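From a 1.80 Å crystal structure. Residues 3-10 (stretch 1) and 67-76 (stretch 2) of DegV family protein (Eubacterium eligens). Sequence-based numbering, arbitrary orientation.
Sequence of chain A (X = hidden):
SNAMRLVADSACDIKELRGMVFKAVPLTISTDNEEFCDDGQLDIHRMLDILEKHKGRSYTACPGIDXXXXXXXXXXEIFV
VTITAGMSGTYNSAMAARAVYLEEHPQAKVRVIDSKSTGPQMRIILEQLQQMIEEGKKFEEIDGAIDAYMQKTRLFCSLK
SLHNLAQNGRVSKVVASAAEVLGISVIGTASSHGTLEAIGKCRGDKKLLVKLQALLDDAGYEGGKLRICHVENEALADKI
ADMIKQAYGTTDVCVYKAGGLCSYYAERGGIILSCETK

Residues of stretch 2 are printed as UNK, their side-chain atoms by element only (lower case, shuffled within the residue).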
# COMPACT_ATOMS: atom_id res chain seq x y z
N ALA A 3 -9.62 -24.46 0.70
CA ALA A 3 -9.98 -23.14 0.09
C ALA A 3 -9.36 -21.98 0.89
O ALA A 3 -9.88 -21.60 1.95
CB ALA A 3 -11.49 -23.00 0.06
N MSE A 4 -8.25 -21.41 0.40
CA MSE A 4 -7.48 -20.50 1.26
C MSE A 4 -8.07 -19.10 1.27
O MSE A 4 -8.83 -18.72 0.39
CB MSE A 4 -6.03 -20.45 0.83
CG MSE A 4 -5.43 -21.82 0.71
SE MSE A 4 -3.49 -21.74 0.60
CE MSE A 4 -3.26 -23.41 -0.32
N ARG A 5 -7.77 -18.35 2.31
CA ARG A 5 -8.30 -17.02 2.50
C ARG A 5 -7.16 -16.01 2.53
O ARG A 5 -6.17 -16.21 3.26
CB ARG A 5 -9.05 -16.94 3.81
CG ARG A 5 -9.53 -15.55 4.19
CD ARG A 5 -10.37 -15.60 5.46
NE ARG A 5 -11.66 -16.09 5.09
CZ ARG A 5 -12.76 -15.37 4.93
NH1 ARG A 5 -12.82 -14.06 5.21
NH2 ARG A 5 -13.85 -15.98 4.53
N LEU A 6 -7.32 -14.93 1.79
CA LEU A 6 -6.41 -13.80 1.82
C LEU A 6 -7.03 -12.62 2.61
O LEU A 6 -8.20 -12.29 2.43
CB LEU A 6 -6.03 -13.38 0.39
CG LEU A 6 -5.40 -14.46 -0.49
CD1 LEU A 6 -5.00 -13.88 -1.89
CD2 LEU A 6 -4.23 -15.15 0.19
N VAL A 7 -6.25 -12.01 3.49
CA VAL A 7 -6.69 -10.88 4.30
C VAL A 7 -5.64 -9.79 4.20
O VAL A 7 -4.42 -10.10 4.14
CB VAL A 7 -6.90 -11.31 5.78
CG1 VAL A 7 -7.39 -10.14 6.65
CG2 VAL A 7 -7.92 -12.47 5.90
N ALA A 8 -6.06 -8.53 4.15
CA ALA A 8 -5.10 -7.43 4.17
C ALA A 8 -5.68 -6.25 4.88
O ALA A 8 -6.89 -6.06 4.89
CB ALA A 8 -4.71 -7.04 2.74
N ASP A 9 -4.83 -5.42 5.47
CA ASP A 9 -5.34 -4.14 5.90
C ASP A 9 -5.67 -3.22 4.71
O ASP A 9 -5.20 -3.42 3.58
CB ASP A 9 -4.43 -3.48 6.91
CG ASP A 9 -3.15 -3.04 6.32
OD1 ASP A 9 -3.20 -2.12 5.44
OD2 ASP A 9 -2.10 -3.56 6.75
N SER A 10 -6.48 -2.22 5.00
CA SER A 10 -7.05 -1.34 3.98
C SER A 10 -6.01 -0.44 3.28
O SER A 10 -6.34 0.20 2.29
CB SER A 10 -8.17 -0.49 4.59
OG SER A 10 -7.65 0.47 5.51
N UNK A 67 -11.63 -6.78 14.79
CA UNK A 67 -11.78 -6.62 13.33
C UNK A 67 -10.98 -7.65 12.56
O UNK A 67 -11.45 -8.20 11.54
c UNK A 67 -11.37 -5.20 12.90
N UNK A 68 -9.76 -7.93 13.01
CA UNK A 68 -8.97 -8.99 12.39
C UNK A 68 -9.68 -10.33 12.53
O UNK A 68 -9.79 -11.07 11.57
c UNK A 68 -7.59 -9.09 13.00
n UNK A 68 -5.23 -6.25 12.87
c UNK A 68 -6.11 -7.07 13.53
c UNK A 68 -6.63 -8.01 12.66
c UNK A 68 -4.52 -6.72 9.30
c UNK A 68 -6.02 -7.75 11.40
c UNK A 68 -5.38 -7.81 9.11
c UNK A 68 -6.12 -8.33 10.14
c UNK A 68 -4.41 -6.11 10.51
c UNK A 68 -5.15 -6.65 11.57
N UNK A 69 -10.15 -10.65 13.73
CA UNK A 69 -10.79 -11.95 13.96
C UNK A 69 -12.01 -12.13 13.09
O UNK A 69 -12.21 -13.20 12.53
c UNK A 69 -10.42 -12.35 17.84
c UNK A 69 -11.15 -12.14 15.44
c UNK A 69 -9.11 -13.53 16.02
c UNK A 69 -9.94 -12.28 16.37
N UNK A 70 -12.80 -11.07 12.95
CA UNK A 70 -13.97 -11.09 12.07
C UNK A 70 -13.52 -11.42 10.64
O UNK A 70 -14.13 -12.24 9.97
c UNK A 70 -15.98 -9.71 11.28
o UNK A 70 -17.96 -8.45 11.58
c UNK A 70 -14.70 -9.75 12.10
o UNK A 70 -16.11 -7.30 11.27
c UNK A 70 -16.73 -8.39 11.39
N UNK A 71 -12.42 -10.82 10.21
CA UNK A 71 -11.94 -11.00 8.84
C UNK A 71 -11.39 -12.39 8.57
O UNK A 71 -11.41 -12.86 7.44
c UNK A 71 -10.89 -9.96 8.49
N UNK A 72 -10.83 -13.03 9.61
CA UNK A 72 -10.29 -14.37 9.45
C UNK A 72 -11.42 -15.36 9.26
O UNK A 72 -11.24 -16.40 8.64
c UNK A 72 -7.59 -14.10 12.19
c UNK A 72 -9.47 -14.80 10.68
c UNK A 72 -6.50 -12.41 10.30
c UNK A 72 -8.22 -13.98 10.96
c UNK A 72 -6.43 -13.38 12.47
c UNK A 72 -7.65 -13.14 10.02
c UNK A 72 -5.90 -12.52 11.52
N UNK A 73 -12.59 -15.05 9.82
CA UNK A 73 -13.75 -15.91 9.72
C UNK A 73 -13.50 -17.21 10.44
O UNK A 73 -13.19 -17.23 11.65
N UNK A 74 -13.63 -18.31 9.72
CA UNK A 74 -13.33 -19.61 10.31
C UNK A 74 -12.51 -20.50 9.36
O UNK A 74 -12.55 -21.73 9.42
c UNK A 74 -15.39 -20.94 9.74
o UNK A 74 -15.93 -22.05 10.01
o UNK A 74 -15.45 -20.38 8.62
c UNK A 74 -14.61 -20.28 10.82
N UNK A 75 -11.72 -19.86 8.51
CA UNK A 75 -10.93 -20.64 7.56
C UNK A 75 -9.67 -21.18 8.21
O UNK A 75 -9.14 -20.63 9.17
o UNK A 75 -12.13 -18.63 4.82
c UNK A 75 -10.66 -19.79 6.32
c UNK A 75 -11.89 -19.69 5.43
o UNK A 75 -12.66 -20.68 5.36
N UNK A 76 -9.19 -22.29 7.67
CA UNK A 76 -8.05 -22.94 8.23
C UNK A 76 -6.71 -22.65 7.56
O UNK A 76 -5.69 -23.10 8.07
o UNK A 76 -9.19 -24.20 10.48
o UNK A 76 -10.04 -25.74 9.14
c UNK A 76 -8.29 -24.44 8.27
c UNK A 76 -9.24 -24.82 9.38
O HOH W 1 -8.92 -22.01 4.43
O HOH W 2 -11.71 -19.78 1.86
O HOH W 3 -14.07 -18.86 3.20

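Position 67 carries a single side-chain carbon, a lone CB that lies out of reach of stretch 1. It is Ala67, a small residue at home in a helix, and its O accepts the backbone hydrogen bond from N of position 71 at 3.1 Å.

At position 68 one carbon leads into fused five- and six-membered rings holding eight carbons and one nitrogen, which can only be tryptophan. The CA-to-CB bond of Trp68 points sideways, but the long side chain brings the six-membered ring to the strand. CZ3 lies 3.9 Å from Val7 CG1, which meets the ring at its edge, and CH2 is 4.0 Å from Asp9 CB. A broad apolar ring suits this buried place, and its one polar atom, NE1, is hydrogen-bonded elsewhere in the structure.

Position 69 has four carbons, forked at the second, and none approaches the strand. This is Leu69, with chi1 m and chi2 t; leucine is a good helix former, and this partly exposed site asks nothing of it from stretch 1.

Position 70 has three carbons, the third bearing two oxygens. That is the pattern of glutamate; Glu70 is exposed and extends its charged end well clear of stretch 1, as suits a carboxylate that needs solvent.

Position 71 shows one carbon, 4.0 Å from Val7 CG1. It is Ala71, whose small side chain suits a close approach of helix and strand: Ala71 CA is 6.9 Å from Val7 CA. Its backbone O also faces the strand and accepts a hydrogen bond from Arg5 NH1 at 2.9 Å.

Position 72 has one carbon followed by a ring of six carbons with no heteroatom, hence Phe72. Its CA-to-CB bond points away, yet the ring returns far enough for CD1 to lie 4.2 Å from Val7 CG2, which sits at the ring edge. An apolar ring fits this buried site.

Position 73 has no side-chain atoms and is Gly73. It leaves the helical conformation with phi of 66°, a value that favours glycine, and an ideal CB here would stand only 3.7 Å from Arg5 CZ.

Position 74 has two carbons, the second carrying two oxygens: Asp74, out of contact with the strand. A short charged side chain suits this exposed loop position, where solvent can reach the carboxylate.

Position 75 repeats that pattern, but here an oxygen is 2.6 Å from Arg5 NE. In Asp75 this atom is OD2, and the bond to NE is a nearly straight hydrogen bond within a salt bridge; Arg5 NH2 adds a weak one to OD2 at 3.2 Å.

Position 76, again two carbons with two terminal oxygens, is Asp76. Its exposed side chain makes no contact with stretch 1, and solvent suits its charge; its backbone N gives a weak hydrogen bond to water 1, which donates to Ala3 O.

The contact therefore changes character along the strand, which runs roughly antiparallel to the helix. Val7 packs among Trp68, Ala71 and Phe72, while Arg5 joins the backbone of Ala71 to the carboxylate of Asp75, beyond the helix end. Water 3 reinforces that pair, donating to Asp75 OD2 at 2.5 Å and accepting from Arg5 NH2 at 3.2 Å.

Stretch 2 (67-76) AWLEAFGDDD
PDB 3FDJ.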